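Local atomic coordinates of tailspike protein (Siphovirus 9NA, PDB entry 3RIQ), a protein that recognises the lipopolysaccharide receptor of Salmonella for the phage and probably cleaves it as an endorhamnosidase. Residues V266-T271 with I312-T317; N332-V337 with T357-V362; V48-K53 with N72-G77. One frame throughout, in Å; residues are numbered along the deposited sequence.

Contact 1. Residues V266-T271 with I312-T317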
# COMPACT_ATOMS: atom_id res chain seq x y z
N VAL A 266 -3.83 -6.79 15.12
CA VAL A 266 -3.40 -6.27 13.81
C VAL A 266 -3.91 -7.19 12.71
O VAL A 266 -3.72 -8.42 12.78
CB VAL A 266 -1.85 -6.22 13.72
CG1 VAL A 266 -1.42 -5.75 12.30
CG2 VAL A 266 -1.27 -5.29 14.79
N PHE A 267 -4.58 -6.59 11.72
CA PHE A 267 -5.03 -7.31 10.53
C PHE A 267 -4.34 -6.62 9.36
O PHE A 267 -4.68 -5.46 9.04
CB PHE A 267 -6.56 -7.23 10.39
CG PHE A 267 -7.29 -7.79 11.59
CD1 PHE A 267 -7.53 -9.16 11.68
CD2 PHE A 267 -7.67 -6.97 12.69
CE1 PHE A 267 -8.20 -9.69 12.79
CE2 PHE A 267 -8.32 -7.51 13.82
CZ PHE A 267 -8.58 -8.87 13.87
N ASP A 268 -3.38 -7.32 8.75
CA ASP A 268 -2.51 -6.73 7.72
C ASP A 268 -2.45 -7.63 6.49
O ASP A 268 -1.92 -8.75 6.58
CB ASP A 268 -1.10 -6.51 8.32
CG ASP A 268 -0.06 -6.07 7.28
OD1 ASP A 268 -0.41 -5.53 6.20
OD2 ASP A 268 1.16 -6.23 7.57
N ASN A 269 -2.95 -7.16 5.35
CA ASN A 269 -2.86 -7.88 4.09
C ASN A 269 -3.71 -9.14 4.10
O ASN A 269 -3.21 -10.28 4.09
CB ASN A 269 -1.42 -8.20 3.69
CG ASN A 269 -1.32 -8.62 2.23
OD1 ASN A 269 -2.28 -8.44 1.49
ND2 ASN A 269 -0.21 -9.24 1.83
N ILE A 270 -5.01 -8.92 4.09
CA ILE A 270 -5.97 -9.99 4.00
C ILE A 270 -6.69 -9.79 2.68
O ILE A 270 -7.14 -8.68 2.38
CB ILE A 270 -6.96 -9.97 5.17
CG1 ILE A 270 -6.19 -10.14 6.50
CG2 ILE A 270 -8.07 -11.07 4.96
CD1 ILE A 270 -7.00 -9.92 7.73
N THR A 271 -6.78 -10.86 1.89
CA THR A 271 -7.51 -10.89 0.62
C THR A 271 -8.71 -11.80 0.84
O THR A 271 -8.51 -13.01 1.07
CB THR A 271 -6.62 -11.53 -0.50
OG1 THR A 271 -5.45 -10.72 -0.67
CG2 THR A 271 -7.39 -11.67 -1.81
N ILE A 312 -5.96 -2.02 11.13
CA ILE A 312 -6.45 -2.75 9.97
C ILE A 312 -5.82 -2.12 8.74
O ILE A 312 -6.05 -0.94 8.47
CB ILE A 312 -7.99 -2.62 9.88
CG1 ILE A 312 -8.67 -3.25 11.12
CG2 ILE A 312 -8.52 -3.29 8.55
CD1 ILE A 312 -10.20 -2.90 11.23
N ARG A 313 -5.03 -2.88 7.98
CA ARG A 313 -4.37 -2.27 6.82
C ARG A 313 -4.11 -3.24 5.68
O ARG A 313 -4.00 -4.47 5.89
CB ARG A 313 -3.09 -1.55 7.22
CG ARG A 313 -2.18 -2.29 8.08
CD ARG A 313 -1.06 -1.37 8.72
NE ARG A 313 -0.11 -0.85 7.72
CZ ARG A 313 1.03 -1.43 7.38
NH1 ARG A 313 1.38 -2.58 7.96
NH2 ARG A 313 1.79 -0.90 6.41
N ASN A 314 -4.12 -2.70 4.47
CA ASN A 314 -3.76 -3.46 3.24
C ASN A 314 -4.75 -4.58 2.94
O ASN A 314 -4.36 -5.70 2.57
CB ASN A 314 -2.31 -3.98 3.38
CG ASN A 314 -1.32 -2.85 3.68
OD1 ASN A 314 -1.35 -1.81 3.04
ND2 ASN A 314 -0.49 -3.03 4.69
N ILE A 315 -6.04 -4.28 3.09
CA ILE A 315 -7.10 -5.29 2.94
C ILE A 315 -7.64 -5.17 1.52
O ILE A 315 -7.78 -4.05 0.99
CB ILE A 315 -8.26 -4.98 3.90
CG1 ILE A 315 -7.75 -4.86 5.34
CG2 ILE A 315 -9.38 -6.02 3.76
CD1 ILE A 315 -7.09 -6.12 5.95
N ILE A 316 -7.96 -6.29 0.88
CA ILE A 316 -8.67 -6.24 -0.41
C ILE A 316 -9.75 -7.32 -0.40
O ILE A 316 -9.46 -8.47 -0.02
CB ILE A 316 -7.71 -6.39 -1.63
CG1 ILE A 316 -8.51 -6.26 -2.95
CG2 ILE A 316 -6.89 -7.70 -1.56
CD1 ILE A 316 -7.64 -6.16 -4.20
N THR A 317 -10.98 -6.99 -0.79
CA THR A 317 -12.06 -7.99 -0.81
C THR A 317 -12.80 -7.91 -2.11
O THR A 317 -12.88 -6.83 -2.70
CB THR A 317 -13.03 -7.87 0.40
OG1 THR A 317 -14.01 -6.85 0.16
CG2 THR A 317 -12.25 -7.57 1.71
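Phe267 with Ile312, Asp268 with Arg313 and Thr271 with Ile316 form parallel bridges between two stacked rungs of the right-handed beta-helix, each of which turns a corner at an asparagine, Asn269 over Asn314. Backbone bonds hold the rungs before and after the corner. Arg313 N donates to Phe267 O (2.8 Å), Asn269 N to Arg313 O (2.9 Å), and Ile316 N to Ile270 O (2.9 Å). The ladder is interrupted where the chain bends, and Ile270 N is buried there without a partner. Polar side chains gather on the face of Asp268 and Arg313. Asn314 lies alongside Asp268, and its ND2 donates almost straight (177°) to Asp268 OD1 at 2.9 Å; OD1 lies in the Asn314 amide plane, and ND2 meets it on the syn side, tilted out of the carboxylate plane. The same ND2 sits 3.4 Å above the centre of the Arg313 guanidinium. Asp268 and Arg313 run side by side with their planes 38° apart, and the salt bridge from Asp268 OD2 to Arg313 NH1 is long, 3.7 Å. Both ends have firmer partners in the trimer: Asn269 of the second subunit accepts from Arg313 NH1 and donates to Asp268 OD2, while Asn269 here makes the equivalent bonds to the third subunit. Among apolar contacts, Phe267 CD2 meets Ile312 CG1 at 4.2 Å on the other face, Ile315 CD1, swung by chi2 of -62°, lies 3.9 Å from Ile270 CB past the corner, and Ile316 CG2 packs on Thr271 on the Asp268 face. Strand 234-236 flanks residues 266-271, and strand 333-340 flanks residues 312-317, with Ile334 on Ile312 and Val337 on Ile315 continuing the aliphatic stack; Val282 of strand 281-282 closes over Phe267 and Ile312.

Contact 2. Residues N332-V337 with T357-V362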
# COMPACT_ATOMS: atom_id res chain seq x y z
N ASN A 332 -9.60 2.94 16.48
CA ASN A 332 -9.00 2.06 15.47
C ASN A 332 -8.27 2.87 14.41
O ASN A 332 -8.65 4.01 14.15
CB ASN A 332 -10.07 1.21 14.78
CG ASN A 332 -10.90 0.39 15.75
OD1 ASN A 332 -10.41 -0.51 16.43
ND2 ASN A 332 -12.20 0.67 15.81
N ILE A 333 -7.25 2.29 13.80
CA ILE A 333 -6.54 2.87 12.63
C ILE A 333 -6.78 1.96 11.45
O ILE A 333 -6.50 0.78 11.53
CB ILE A 333 -5.02 3.07 12.92
CG1 ILE A 333 -4.85 4.10 14.02
CG2 ILE A 333 -4.28 3.48 11.63
CD1 ILE A 333 -3.42 4.20 14.58
N ILE A 334 -7.35 2.51 10.37
CA ILE A 334 -7.65 1.75 9.17
C ILE A 334 -6.97 2.44 8.01
O ILE A 334 -7.22 3.63 7.79
CB ILE A 334 -9.20 1.64 8.88
CG1 ILE A 334 -9.93 0.99 10.04
CG2 ILE A 334 -9.45 0.82 7.60
CD1 ILE A 334 -10.46 1.97 11.07
N ASP A 335 -6.11 1.73 7.29
CA ASP A 335 -5.41 2.32 6.14
C ASP A 335 -5.31 1.34 4.99
O ASP A 335 -4.91 0.20 5.20
CB ASP A 335 -3.97 2.79 6.53
CG ASP A 335 -3.22 3.35 5.32
OD1 ASP A 335 -3.75 4.32 4.71
OD2 ASP A 335 -2.16 2.81 4.92
N ASN A 336 -5.67 1.79 3.78
CA ASN A 336 -5.51 0.98 2.58
C ASN A 336 -6.45 -0.22 2.57
O ASN A 336 -6.06 -1.37 2.81
CB ASN A 336 -4.05 0.56 2.31
CG ASN A 336 -3.90 -0.17 0.98
OD1 ASN A 336 -4.85 -0.21 0.18
ND2 ASN A 336 -2.74 -0.80 0.76
N VAL A 337 -7.71 0.07 2.27
CA VAL A 337 -8.74 -0.96 2.15
C VAL A 337 -9.37 -0.78 0.78
O VAL A 337 -9.82 0.32 0.45
CB VAL A 337 -9.82 -0.83 3.25
CG1 VAL A 337 -10.97 -1.82 3.02
CG2 VAL A 337 -9.18 -1.01 4.66
N THR A 357 -8.04 5.94 6.28
CA THR A 357 -7.29 6.50 5.16
C THR A 357 -7.15 5.55 4.00
O THR A 357 -7.11 4.35 4.18
CB THR A 357 -5.85 6.96 5.57
OG1 THR A 357 -5.13 5.88 6.17
CG2 THR A 357 -5.89 8.12 6.56
N ASN A 358 -7.12 6.11 2.79
CA ASN A 358 -6.80 5.34 1.57
C ASN A 358 -7.77 4.20 1.32
O ASN A 358 -7.39 3.03 1.20
CB ASN A 358 -5.33 4.91 1.61
CG ASN A 358 -4.41 6.11 1.56
OD1 ASN A 358 -4.53 6.94 0.66
ND2 ASN A 358 -3.57 6.26 2.56
N ILE A 359 -9.05 4.55 1.25
CA ILE A 359 -10.12 3.59 0.99
C ILE A 359 -10.53 3.69 -0.47
O ILE A 359 -10.72 4.81 -0.95
CB ILE A 359 -11.36 3.92 1.85
CG1 ILE A 359 -10.98 4.04 3.32
CG2 ILE A 359 -12.46 2.87 1.65
CD1 ILE A 359 -10.41 2.79 3.95
N THR A 360 -10.68 2.56 -1.16
CA THR A 360 -11.14 2.51 -2.55
C THR A 360 -12.31 1.53 -2.59
O THR A 360 -12.14 0.36 -2.23
CB THR A 360 -10.01 2.02 -3.47
OG1 THR A 360 -8.92 2.96 -3.37
CG2 THR A 360 -10.47 1.99 -4.93
N VAL A 361 -13.49 2.01 -2.96
CA VAL A 361 -14.68 1.16 -3.05
C VAL A 361 -15.20 1.23 -4.47
O VAL A 361 -15.52 2.32 -4.96
CB VAL A 361 -15.78 1.60 -2.04
CG1 VAL A 361 -17.14 0.91 -2.35
CG2 VAL A 361 -15.34 1.33 -0.59
N VAL A 362 -15.35 0.06 -5.11
CA VAL A 362 -15.82 -0.04 -6.49
C VAL A 362 -16.99 -1.00 -6.52
O VAL A 362 -16.93 -2.13 -5.98
CB VAL A 362 -14.71 -0.58 -7.42
CG1 VAL A 362 -15.25 -0.80 -8.85
CG2 VAL A 362 -13.46 0.37 -7.44
O HOH W 1 -5.22 5.43 8.84
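Asp335 OD1 is gripped by two donors from the next rung, Thr357 OG1 at a short 2.5 Å and Asn358 ND2 at 2.9 Å, and this is the tight part of the contact. The amide uses the syn lone pair of OD1, whereas the hydroxyl comes from the anti side, tilted from the carboxylate plane. Thr357 OG1 stands between its backbone N and carbonyl carbon (chi1 56°), facing the aspartate; since its proton goes to OD1, it is left to accept from a bound water that also donates to Ile334 O. Close by, Thr357 N donates to Ile334 O (2.9 Å) and Asn336 N to Thr357 O (3.0 Å). On the opposite face Ile359 CD1 closes on Val337 CB at 3.7 Å. The contact is looser elsewhere: the same methyl is 4.3 Å from Ile334 CG2, and Val337 N reaches Asn358 O over 3.2 Å with a bent angle of 146°. Asn336 and Asn358, at positive phi, lie on the partly exposed side; the side chain of Asn336 leaves its backbone away from residues 357-362, and its ND2 donates to Asn314 OD1 one rung back. Thr360 N to Val337 O ends the bonding between the two segments, whose short axes diverge by 45°. The pair is a step of the parallel beta-helix between strands 311-318 and 381-388: Ile312 bonds to the backbone of Ile333 and Asp335, Ile385 packs on Ile359, and the second subunit brings Val338 against Asp335 and Met386 against Asn358.

Contact 3. Residues V48-K53 with N72-G77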
# COMPACT_ATOMS: atom_id res chain seq x y z
N VAL A 48 -5.16 -36.81 24.03
CA VAL A 48 -3.73 -37.15 24.05
C VAL A 48 -3.07 -36.23 25.06
O VAL A 48 -3.15 -34.98 24.93
CB VAL A 48 -3.06 -36.98 22.67
CG1 VAL A 48 -1.59 -37.42 22.73
CG2 VAL A 48 -3.82 -37.82 21.63
N ASP A 49 -2.44 -36.85 26.07
CA ASP A 49 -1.73 -36.13 27.11
C ASP A 49 -0.23 -36.17 26.80
O ASP A 49 0.37 -37.25 26.81
CB ASP A 49 -2.01 -36.84 28.47
CG ASP A 49 -1.23 -36.25 29.65
OD1 ASP A 49 -0.49 -35.27 29.53
OD2 ASP A 49 -1.39 -36.81 30.77
N PHE A 50 0.35 -35.01 26.49
CA PHE A 50 1.76 -34.92 26.09
C PHE A 50 2.72 -34.71 27.24
O PHE A 50 3.93 -34.51 27.03
CB PHE A 50 1.92 -33.80 25.01
CG PHE A 50 1.31 -34.17 23.67
CD1 PHE A 50 1.97 -35.03 22.79
CD2 PHE A 50 0.05 -33.66 23.31
CE1 PHE A 50 1.41 -35.34 21.56
CE2 PHE A 50 -0.53 -34.00 22.08
CZ PHE A 50 0.15 -34.80 21.21
N GLY A 51 2.19 -34.69 28.46
CA GLY A 51 3.01 -34.71 29.67
C GLY A 51 3.92 -33.51 29.89
O GLY A 51 4.93 -33.62 30.59
N GLY A 52 3.57 -32.37 29.29
CA GLY A 52 4.37 -31.16 29.39
C GLY A 52 5.62 -31.19 28.54
O GLY A 52 6.44 -30.29 28.65
N LYS A 53 5.76 -32.21 27.70
CA LYS A 53 7.01 -32.35 26.93
C LYS A 53 7.08 -31.33 25.79
O LYS A 53 6.06 -30.95 25.19
CB LYS A 53 7.08 -33.78 26.39
CG LYS A 53 7.28 -34.77 27.56
CD LYS A 53 7.51 -36.20 27.16
CE LYS A 53 6.28 -36.82 26.69
NZ LYS A 53 6.27 -38.33 26.81
N ASN A 72 -3.64 -32.26 24.92
CA ASN A 72 -3.53 -31.67 26.28
C ASN A 72 -2.09 -31.72 26.76
O ASN A 72 -1.33 -32.60 26.37
CB ASN A 72 -4.40 -32.48 27.25
CG ASN A 72 -5.84 -32.51 26.82
OD1 ASN A 72 -6.54 -33.54 26.94
ND2 ASN A 72 -6.32 -31.40 26.35
N ASN A 73 -1.71 -30.76 27.58
CA ASN A 73 -0.37 -30.68 28.18
C ASN A 73 0.77 -30.70 27.17
O ASN A 73 1.82 -31.28 27.42
CB ASN A 73 -0.19 -31.80 29.22
CG ASN A 73 -1.25 -31.74 30.29
OD1 ASN A 73 -1.54 -30.67 30.83
ND2 ASN A 73 -1.80 -32.88 30.65
N LEU A 74 0.60 -30.03 26.05
CA LEU A 74 1.69 -29.92 25.12
C LEU A 74 2.63 -28.87 25.64
O LEU A 74 2.17 -27.77 25.97
CB LEU A 74 1.14 -29.53 23.71
CG LEU A 74 2.16 -29.50 22.58
CD1 LEU A 74 2.86 -30.88 22.46
CD2 LEU A 74 1.47 -29.13 21.22
N GLY A 75 3.92 -29.17 25.74
CA GLY A 75 4.87 -28.27 26.41
C GLY A 75 5.12 -26.98 25.64
O GLY A 75 5.19 -26.99 24.41
N SER A 76 5.30 -25.88 26.36
CA SER A 76 5.66 -24.59 25.73
C SER A 76 6.95 -24.71 24.90
O SER A 76 7.94 -25.31 25.36
CB SER A 76 5.81 -23.50 26.80
OG SER A 76 4.59 -23.41 27.51
N GLY A 77 6.90 -24.17 23.67
CA GLY A 77 8.04 -24.29 22.77
C GLY A 77 7.93 -25.45 21.78
O GLY A 77 8.82 -25.60 20.93
O HOH W 2 -3.31 -34.63 32.09
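Phe50 and Leu74 lie side by side, pointing the same way, and the contact builds up from Phe50 CB outward. This CB rests 3.5 Å from Asn73 O. CG lies 3.8 Å from Leu74 CD1, a methyl that covers one ring face near the rim in a CH-pi contact. CD2, at the ring edge, comes 3.5 Å from Asn72 O, which also accepts from Phe50 N. At the tip, CZ lies 3.5 Å from Val48 CG1, which covers the opposite face near the rim, and the ring meets Trp71 edge-to-face. Beside this apolar cluster, Asp49 OD1 takes two donors from opposite faces of its carboxylate: Gly51 N, which closes an Asx turn, and Asn73 ND2 at 2.9 Å. Asn73 carries CG anti to its carbonyl carbon (chi1 -56°), and Asp49 OD1 lies near the plane of its amide. Phe50 to Lys53 form a type I' turn with Gly51 and Gly52 at positive phi, which presents Gly52 N to Asn73 O (2.8 Å) and Lys53 O to Gly75 N (2.8 Å). Gly75 fits closely here, its CA 3.4 Å from Gly52 O in a CA-H...O contact. The contact thus fastens the turn leaving strand 46-49 to the loop leaving strand 67-72. Helix 23-29 packs on it, with Leu23 and Ala27 on Val48 and Ala27 on Phe50, while Ile57 of strand 56-59 touches both Phe50 and Leu74.

All three contacts join stacked parallel rungs, and each repeats one device: an asparagine at positive phi, on the later rung, donates through ND2 to an aspartate OD1 on the earlier one. Contacts 1 and 2 are buried near the middle of the chain, with centres 9 Å apart on the adjacent strands 311-318 and 333-340, and both meet a second subunit. Contact 3 lies about 34 Å from contact 1 between centres, toward the N-terminal end, partly exposed and touched by no other chain. Its aspartate serves an Asx turn; in contact 2 a threonine hydroxyl shares the oxygen and other subunits meet it by packing, while in contact 1 the aspartate and arginine also bond to an asparagine of another subunit.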